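Local coordinates for protein phospho-2-dehydro-3-deoxyheptonate aldolase (Francisella tularensis, PDB 3TQK) that probably catalyses the condensation of phosphoenolpyruvate with D-erythrose 4-phosphate to give DAHP, the first step of chorismate biosynthesis, at residues 67-72 against 86-91; 51-56 against 335-340; 31-36 against 129-134. All coordinates share one frame; numbering follows the deposited sequence.

Contact 1 (67-72 against 86-91); sequences IEYATK and IIMRVY
Behind Tyr69 and Ala70, the two helix residues that meet Met88, the carbonyl oxygen Ile67 O is gripped twice. Thr71 N donates to Ile67 O at 2.9 Å, as part of the helix. Thr71 OG1 donates as well, from above the carbonyl plane. The fold is a TIM barrel. Helix 63-80 joins strand 51-56 to strand 84-89 in a beta-alpha-beta unit, and this contact seats that helix on the strand it leads into. Met88, modelled as selenomethionine, does the work from the strand side. Its CG lies anti to the backbone N (chi1 177°) and the chain beyond runs extended, which carries the selenium up to the helix. Met88 SE rests 3.9 Å from Ala70 CB. Met88 SE also lies at the edge of the Tyr69 ring, in its plane and 5.2 Å from the centroid, a Met-aromatic contact. The hydroxyl of Tyr69 is hydrogen-bonded to Ser300 OG, beyond the two segments. At the other end of the ring, Met88 CE comes within 3.7 Å of Tyr69 CD1, at a slant to the ring.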
loop_
_atom_site.group_PDB
_atom_site.type_symbol
_atom_site.label_atom_id
_atom_site.label_comp_id
_atom_site.label_asym_id
_atom_site.label_seq_id
_atom_site.Cartn_x
_atom_site.Cartn_y
_atom_site.Cartn_z
ATOM N N ILE A 67 3.948 1.317 29.969
ATOM C CA ILE A 67 3.174 1.848 31.089
ATOM C C ILE A 67 4.041 2.789 31.943
ATOM O O ILE A 67 3.621 3.912 32.252
ATOM C CB ILE A 67 2.586 0.709 31.969
ATOM C CG1 ILE A 67 1.465 -0.035 31.220
ATOM C CG2 ILE A 67 2.088 1.252 33.315
ATOM C CD1 ILE A 67 0.195 0.764 31.036
ATOM N N GLU A 68 5.248 2.360 32.308
ATOM C CA GLU A 68 6.122 3.249 33.075
ATOM C C GLU A 68 6.396 4.564 32.347
ATOM O O GLU A 68 6.347 5.625 32.963
ATOM C CB GLU A 68 7.440 2.582 33.446
ATOM C CG GLU A 68 8.262 3.402 34.444
ATOM C CD GLU A 68 9.582 2.752 34.797
ATOM O OE1 GLU A 68 10.557 3.493 35.028
ATOM O OE2 GLU A 68 9.649 1.505 34.838
ATOM N N TYR A 69 6.679 4.494 31.047
ATOM C CA TYR A 69 6.863 5.699 30.227
ATOM C C TYR A 69 5.626 6.592 30.296
ATOM O O TYR A 69 5.733 7.808 30.463
ATOM C CB TYR A 69 7.149 5.328 28.761
ATOM C CG TYR A 69 7.417 6.530 27.870
ATOM C CD1 TYR A 69 6.386 7.146 27.184
ATOM C CD2 TYR A 69 8.697 7.045 27.728
ATOM C CE1 TYR A 69 6.617 8.241 26.377
ATOM C CE2 TYR A 69 8.944 8.141 26.931
ATOM C CZ TYR A 69 7.896 8.740 26.255
ATOM O OH TYR A 69 8.118 9.837 25.457
ATOM N N ALA A 70 4.455 5.972 30.171
ATOM C CA ALA A 70 3.184 6.694 30.137
ATOM C C ALA A 70 2.940 7.452 31.423
ATOM O O ALA A 70 2.448 8.578 31.394
ATOM C CB ALA A 70 2.046 5.751 29.881
ATOM N N THR A 71 3.274 6.826 32.545
ATOM C CA THR A 71 3.163 7.457 33.848
ATOM C C THR A 71 3.958 8.761 33.899
ATOM O O THR A 71 3.449 9.796 34.331
ATOM C CB THR A 71 3.662 6.515 34.957
ATOM O OG1 THR A 71 3.017 5.240 34.812
ATOM C CG2 THR A 71 3.387 7.110 36.348
ATOM N N LYS A 72 5.205 8.699 33.450
ATOM C CA LYS A 72 6.053 9.879 33.394
ATOM C C LYS A 72 5.452 10.931 32.467
ATOM O O LYS A 72 5.435 12.103 32.798
ATOM C CB LYS A 72 7.477 9.518 32.948
ATOM C CG LYS A 72 8.367 8.969 34.079
ATOM C CD LYS A 72 9.765 8.558 33.567
ATOM C CE LYS A 72 10.890 9.105 34.459
ATOM N NZ LYS A 72 10.751 8.715 35.893
ATOM N N ILE A 86 -0.710 16.640 24.337
ATOM C CA ILE A 86 0.197 15.501 24.325
ATOM C C ILE A 86 -0.589 14.255 23.993
ATOM O O ILE A 86 -1.612 13.966 24.627
ATOM C CB ILE A 86 0.922 15.307 25.676
ATOM C CG1 ILE A 86 1.929 16.440 25.899
ATOM C CG2 ILE A 86 1.661 13.979 25.695
ATOM C CD1 ILE A 86 2.423 16.559 27.302
ATOM N N ILE A 87 -0.121 13.549 22.966
ATOM C CA ILE A 87 -0.708 12.289 22.537
ATOM C C ILE A 87 0.400 11.258 22.536
ATOM O O ILE A 87 1.440 11.471 21.924
ATOM C CB ILE A 87 -1.283 12.374 21.116
ATOM C CG1 ILE A 87 -2.371 13.451 21.046
ATOM C CG2 ILE A 87 -1.844 10.998 20.699
ATOM C CD1 ILE A 87 -2.938 13.641 19.667
HETATM N N MSE A 88 0.199 10.154 23.235
HETATM C CA MSE A 88 1.258 9.166 23.307
HETATM C C MSE A 88 1.308 8.252 22.103
HETATM O O MSE A 88 0.303 7.675 21.699
HETATM C CB MSE A 88 1.166 8.270 24.512
HETATM C CG MSE A 88 2.290 7.233 24.421
HETATM SE SE MSE A 88 2.659 6.535 26.066
HETATM C CE MSE A 88 3.767 4.962 25.630
ATOM N N ARG A 89 2.522 8.085 21.602
ATOM C CA ARG A 89 2.807 7.267 20.443
ATOM C C ARG A 89 2.850 5.802 20.867
ATOM O O ARG A 89 3.693 5.400 21.683
ATOM C CB ARG A 89 4.148 7.727 19.873
ATOM C CG ARG A 89 4.593 7.088 18.600
ATOM C CD ARG A 89 6.076 7.388 18.357
ATOM N NE ARG A 89 6.578 6.425 17.394
ATOM C CZ ARG A 89 6.528 6.573 16.076
ATOM N NH1 ARG A 89 6.058 7.685 15.536
ATOM N NH2 ARG A 89 6.978 5.599 15.289
ATOM N N VAL A 90 1.928 5.011 20.336
ATOM C CA VAL A 90 1.851 3.593 20.666
ATOM C C VAL A 90 1.852 2.795 19.364
ATOM O O VAL A 90 0.792 2.378 18.879
ATOM C CB VAL A 90 0.585 3.274 21.510
ATOM C CG1 VAL A 90 0.726 1.925 22.185
ATOM C CG2 VAL A 90 0.332 4.360 22.554
ATOM N N TYR A 91 3.046 2.597 18.798
ATOM C CA TYR A 91 3.190 1.965 17.483
ATOM C C TYR A 91 3.510 0.487 17.586
ATOM O O TYR A 91 4.320 0.078 18.411
ATOM C CB TYR A 91 4.250 2.676 16.654
ATOM C CG TYR A 91 3.715 3.886 15.923
ATOM C CD1 TYR A 91 2.960 4.849 16.586
ATOM C CD2 TYR A 91 3.950 4.068 14.567
ATOM C CE1 TYR A 91 2.464 5.956 15.929
ATOM C CE2 TYR A 91 3.456 5.191 13.898
ATOM C CZ TYR A 91 2.714 6.132 14.592
ATOM O OH TYR A 91 2.221 7.253 13.949
#

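Contact 2 (51-56 against 335-340); sequences VAVVVG and EMLAEA
The closing seam of the barrel is where strand 51-56, the first strand, meets the C-terminal helix 327-344. Leu337 brings the helix side of the contact, and Val51 and Val53 bring the strand side. Each valine has its CB directed at the helix. Leu337 fits its two methyls to the two valines. Leu337 CD1 and Val53 CG2 meet tip to tip at 3.7 Å. Leu337 CD2 points to Val51 CG1, a looser approach of 4.2 Å. The leucine CG lies anti to its carbonyl carbon, beside the backbone N (chi1 -77°), and this sends the fork at its end out from the helix to the strand. On Val53 it is the branch beside the backbone N, CG2, that does the touching, while CG1 lies anti to that nitrogen. No hydrogen bond crosses between the segments, and the packing is purely apolar. In this TIM barrel the eighth strand, 293-299, pairs with the first, and backbone bonds from Ala52 to Phe294 and Val296 close the ring. The helix spans that join from outside: Leu337 touches Val296 as well as the valines of strand 51-56. Leu337 also packs on Leu280 of helix 276-289. The backbones themselves stay well apart, and the gap is bridged by side chains. The closest CA atoms, Val51 CA and Leu337 CA, are 7.6 Å apart.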
loop_
_atom_site.group_PDB
_atom_site.type_symbol
_atom_site.label_atom_id
_atom_site.label_comp_id
_atom_site.label_asym_id
_atom_site.label_seq_id
_atom_site.Cartn_x
_atom_site.Cartn_y
_atom_site.Cartn_z
ATOM N N VAL A 51 -0.301 23.420 20.150
ATOM C CA VAL A 51 0.383 22.542 19.214
ATOM C C VAL A 51 0.213 21.102 19.714
ATOM O O VAL A 51 0.279 20.861 20.906
ATOM C CB VAL A 51 1.856 22.952 19.082
ATOM C CG1 VAL A 51 2.692 21.840 18.489
ATOM C CG2 VAL A 51 1.966 24.206 18.214
ATOM N N ALA A 52 -0.074 20.167 18.809
ATOM C CA ALA A 52 -0.234 18.750 19.159
ATOM C C ALA A 52 1.131 18.083 19.132
ATOM O O ALA A 52 1.930 18.356 18.232
ATOM C CB ALA A 52 -1.152 18.051 18.177
ATOM N N VAL A 53 1.401 17.221 20.109
ATOM C CA VAL A 53 2.687 16.543 20.198
ATOM C C VAL A 53 2.447 15.059 20.359
ATOM O O VAL A 53 1.893 14.617 21.376
ATOM C CB VAL A 53 3.538 17.073 21.373
ATOM C CG1 VAL A 53 4.843 16.309 21.479
ATOM C CG2 VAL A 53 3.814 18.570 21.197
ATOM N N VAL A 54 2.831 14.312 19.326
ATOM C CA VAL A 54 2.719 12.862 19.298
ATOM C C VAL A 54 4.091 12.337 19.656
ATOM O O VAL A 54 5.024 12.419 18.862
ATOM C CB VAL A 54 2.313 12.345 17.916
ATOM C CG1 VAL A 54 2.345 10.794 17.884
ATOM C CG2 VAL A 54 0.944 12.886 17.534
ATOM N N VAL A 55 4.208 11.810 20.869
ATOM C CA VAL A 55 5.498 11.557 21.450
ATOM C C VAL A 55 5.505 10.192 22.106
ATOM O O VAL A 55 4.585 9.830 22.831
ATOM C CB VAL A 55 5.864 12.659 22.484
ATOM C CG1 VAL A 55 4.851 12.698 23.612
ATOM C CG2 VAL A 55 7.253 12.433 23.035
ATOM N N GLY A 56 6.546 9.422 21.839
ATOM C CA GLY A 56 6.692 8.130 22.477
ATOM C C GLY A 56 7.735 7.290 21.788
ATOM O O GLY A 56 8.473 7.796 20.941
ATOM N N GLU A 335 9.133 21.946 26.895
ATOM C CA GLU A 335 9.390 23.322 27.327
ATOM C C GLU A 335 9.545 24.236 26.111
ATOM O O GLU A 335 8.934 25.301 26.046
ATOM C CB GLU A 335 10.644 23.409 28.214
ATOM C CG GLU A 335 10.489 22.815 29.624
ATOM C CD GLU A 335 11.822 22.678 30.374
ATOM O OE1 GLU A 335 12.821 23.320 29.969
ATOM O OE2 GLU A 335 11.876 21.924 31.376
HETATM N N MSE A 336 10.355 23.807 25.146
HETATM C CA MSE A 336 10.589 24.593 23.940
HETATM C C MSE A 336 9.304 24.845 23.163
HETATM O O MSE A 336 9.093 25.951 22.670
HETATM C CB MSE A 336 11.585 23.893 23.022
HETATM C CG MSE A 336 13.008 23.913 23.524
HETATM SE SE MSE A 336 14.061 22.573 22.592
HETATM C CE MSE A 336 14.168 23.444 20.847
ATOM N N LEU A 337 8.471 23.814 23.036
ATOM C CA LEU A 337 7.213 23.927 22.291
ATOM C C LEU A 337 6.201 24.839 22.996
ATOM O O LEU A 337 5.506 25.623 22.342
ATOM C CB LEU A 337 6.597 22.551 22.037
ATOM C CG LEU A 337 7.272 21.776 20.903
ATOM C CD1 LEU A 337 7.038 20.300 21.049
ATOM C CD2 LEU A 337 6.774 22.260 19.545
ATOM N N ALA A 338 6.134 24.729 24.323
ATOM C CA ALA A 338 5.218 25.529 25.113
ATOM C C ALA A 338 5.616 27.001 25.047
ATOM O O ALA A 338 4.748 27.870 25.011
ATOM C CB ALA A 338 5.177 25.035 26.563
ATOM N N GLU A 339 6.919 27.282 25.017
ATOM C CA GLU A 339 7.382 28.658 24.856
ATOM C C GLU A 339 7.010 29.182 23.475
ATOM O O GLU A 339 6.540 30.309 23.346
ATOM C CB GLU A 339 8.895 28.787 25.058
ATOM C CG GLU A 339 9.311 30.237 25.325
ATOM C CD GLU A 339 10.818 30.472 25.330
ATOM O OE1 GLU A 339 11.590 29.630 24.810
ATOM O OE2 GLU A 339 11.233 31.524 25.861
ATOM N N ALA A 340 7.240 28.363 22.450
ATOM C CA ALA A 340 6.868 28.703 21.082
ATOM C C ALA A 340 5.410 29.141 20.987
ATOM O O ALA A 340 5.108 30.132 20.328
ATOM C CB ALA A 340 7.113 27.519 20.155
#

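Contact 3 (31-36 against 129-134); sequences ETVRKS and DLTNMG
Thr32 reaches from helix 27-45 to the end of helix 116-132, where Thr131 and Gly134 receive it. Thr32 CB lies 3.7 Å from Thr131 O. Its OG1 stands beside the backbone N and anti to the carbonyl carbon (chi1 -61°). Thr32 OG1 is 3.2 Å from Thr131 O and is hydrogen-bonded to Thr28 O, one turn back in its own helix. Thr32 OG1 also packs 3.4 Å from Gly134 CA. The methyl Thr32 CG2 completes the side chain and lies against the glycine's carbonyl group, 3.6 Å from Gly134 C. Gly134 closes the helix in a Schellman motif. Its phi is positive (93°), and Gly134 N bonds back to Thr131 O at 2.9 Å. Thr32 therefore packs on the very carbonyl that the motif uses. Beside it, Val33 CG2 makes a loose contact with Thr131 CG2 at 4.3 Å. The hydroxyl of Thr131 is bonded to Leu127 O, one turn back, and to Ser29 OG of helix 27-45. Helix 27-45 thus packs on the C-terminal end of helix 116-132, which in turn rests on helix 63-80 through Ala70 and on strand 137-140 through Cys137.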
loop_
_atom_site.group_PDB
_atom_site.type_symbol
_atom_site.label_atom_id
_atom_site.label_comp_id
_atom_site.label_asym_id
_atom_site.label_seq_id
_atom_site.Cartn_x
_atom_site.Cartn_y
_atom_site.Cartn_z
ATOM N N GLU A 31 -14.106 8.529 27.552
ATOM C CA GLU A 31 -14.123 9.972 27.739
ATOM C C GLU A 31 -12.823 10.630 27.317
ATOM O O GLU A 31 -12.847 11.735 26.772
ATOM C CB GLU A 31 -14.482 10.321 29.186
ATOM C CG GLU A 31 -15.915 9.908 29.511
ATOM C CD GLU A 31 -16.280 9.998 30.972
ATOM O OE1 GLU A 31 -15.389 10.233 31.825
ATOM O OE2 GLU A 31 -17.488 9.815 31.261
ATOM N N THR A 32 -11.698 9.951 27.540
ATOM C CA THR A 32 -10.408 10.435 27.062
ATOM C C THR A 32 -10.386 10.502 25.536
ATOM O O THR A 32 -9.905 11.484 24.959
ATOM C CB THR A 32 -9.249 9.545 27.567
ATOM O OG1 THR A 32 -9.223 9.568 28.992
ATOM C CG2 THR A 32 -7.881 10.023 27.041
ATOM N N VAL A 33 -10.905 9.470 24.877
ATOM C CA VAL A 33 -10.890 9.438 23.422
ATOM C C VAL A 33 -11.833 10.497 22.861
ATOM O O VAL A 33 -11.453 11.265 21.984
ATOM C CB VAL A 33 -11.259 8.048 22.855
ATOM C CG1 VAL A 33 -11.307 8.090 21.332
ATOM C CG2 VAL A 33 -10.251 6.981 23.323
ATOM N N ARG A 34 -13.054 10.547 23.387
ATOM C CA ARG A 34 -14.057 11.478 22.902
ATOM C C ARG A 34 -13.534 12.904 22.977
ATOM O O ARG A 34 -13.587 13.647 21.991
ATOM C CB ARG A 34 -15.350 11.372 23.711
ATOM C CG ARG A 34 -16.454 12.326 23.202
ATOM C CD ARG A 34 -17.715 12.228 24.016
ATOM N NE ARG A 34 -17.457 12.544 25.418
ATOM C CZ ARG A 34 -18.283 12.248 26.418
ATOM N NH1 ARG A 34 -19.449 11.641 26.190
ATOM N NH2 ARG A 34 -17.941 12.555 27.664
ATOM N N LYS A 35 -13.004 13.262 24.139
ATOM C CA LYS A 35 -12.514 14.608 24.380
ATOM C C LYS A 35 -11.277 14.925 23.554
ATOM O O LYS A 35 -11.235 15.949 22.861
ATOM C CB LYS A 35 -12.216 14.785 25.867
ATOM C CG LYS A 35 -11.647 16.138 26.286
ATOM C CD LYS A 35 -11.414 16.117 27.805
ATOM C CE LYS A 35 -10.857 17.411 28.354
ATOM N NZ LYS A 35 -11.249 17.525 29.802
ATOM N N SER A 36 -10.279 14.055 23.608
ATOM C CA SER A 36 -9.024 14.310 22.910
ATOM C C SER A 36 -9.211 14.366 21.397
ATOM O O SER A 36 -8.506 15.111 20.714
ATOM C CB SER A 36 -7.971 13.257 23.278
ATOM O OG SER A 36 -8.405 11.938 23.007
ATOM N N ASP A 129 -5.262 0.331 28.905
ATOM C CA ASP A 129 -4.571 0.844 30.092
ATOM C C ASP A 129 -4.148 2.315 29.979
ATOM O O ASP A 129 -4.369 3.098 30.900
ATOM C CB ASP A 129 -3.337 -0.023 30.437
ATOM C CG ASP A 129 -3.715 -1.436 30.888
ATOM O OD1 ASP A 129 -4.911 -1.679 31.109
ATOM O OD2 ASP A 129 -2.828 -2.309 31.006
ATOM N N LEU A 130 -3.544 2.678 28.853
ATOM C CA LEU A 130 -3.057 4.042 28.647
ATOM C C LEU A 130 -4.190 5.076 28.622
ATOM O O LEU A 130 -4.116 6.100 29.316
ATOM C CB LEU A 130 -2.241 4.123 27.361
ATOM C CG LEU A 130 -0.931 3.327 27.366
ATOM C CD1 LEU A 130 -0.339 3.282 25.966
ATOM C CD2 LEU A 130 0.052 3.929 28.334
ATOM N N THR A 131 -5.228 4.811 27.831
ATOM C CA THR A 131 -6.375 5.699 27.746
ATOM C C THR A 131 -7.135 5.750 29.063
ATOM O O THR A 131 -7.696 6.800 29.422
ATOM C CB THR A 131 -7.350 5.278 26.648
ATOM O OG1 THR A 131 -7.714 3.911 26.841
ATOM C CG2 THR A 131 -6.731 5.494 25.252
ATOM N N ASN A 132 -7.144 4.627 29.786
ATOM C CA ASN A 132 -7.757 4.585 31.106
ATOM C C ASN A 132 -7.000 5.435 32.130
ATOM O O ASN A 132 -7.573 5.869 33.131
ATOM C CB ASN A 132 -7.891 3.144 31.598
ATOM C CG ASN A 132 -8.794 3.028 32.794
ATOM O OD1 ASN A 132 -8.392 2.515 33.832
ATOM N ND2 ASN A 132 -10.022 3.534 32.665
HETATM N N MSE A 133 -5.718 5.679 31.873
HETATM C CA MSE A 133 -4.938 6.628 32.676
HETATM C C MSE A 133 -5.204 8.083 32.269
HETATM O O MSE A 133 -4.677 9.004 32.890
HETATM C CB MSE A 133 -3.439 6.361 32.525
HETATM C CG MSE A 133 -2.937 5.074 33.152
HETATM SE SE MSE A 133 -1.174 4.661 32.421
HETATM C CE MSE A 133 -0.423 6.458 32.501
ATOM N N GLY A 134 -5.989 8.281 31.212
ATOM C CA GLY A 134 -6.316 9.620 30.727
ATOM C C GLY A 134 -5.385 10.137 29.640
ATOM O O GLY A 134 -5.384 11.335 29.364
#

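Contacts 1 and 2 are fully buried and each joins a helix to a barrel strand. Their strands, 84-89 and 51-56, are neighbours in the sheet, tied by backbone bonds such as Ile87 N to Val53 O. Contact 3 is only partly buried and joins two helices outside the sheet. Its chemistry differs accordingly: a threonine hydroxyl and a helix-ending glycine, against methyls in contact 2 and selenium with an aromatic ring in contact 1. Contact 1 is the middle piece. Tyr69 OH packs on Val55 of contact 2, while Ala70 and Val90 pack on Leu130 of contact 3. Contacts 2 and 3 do not touch.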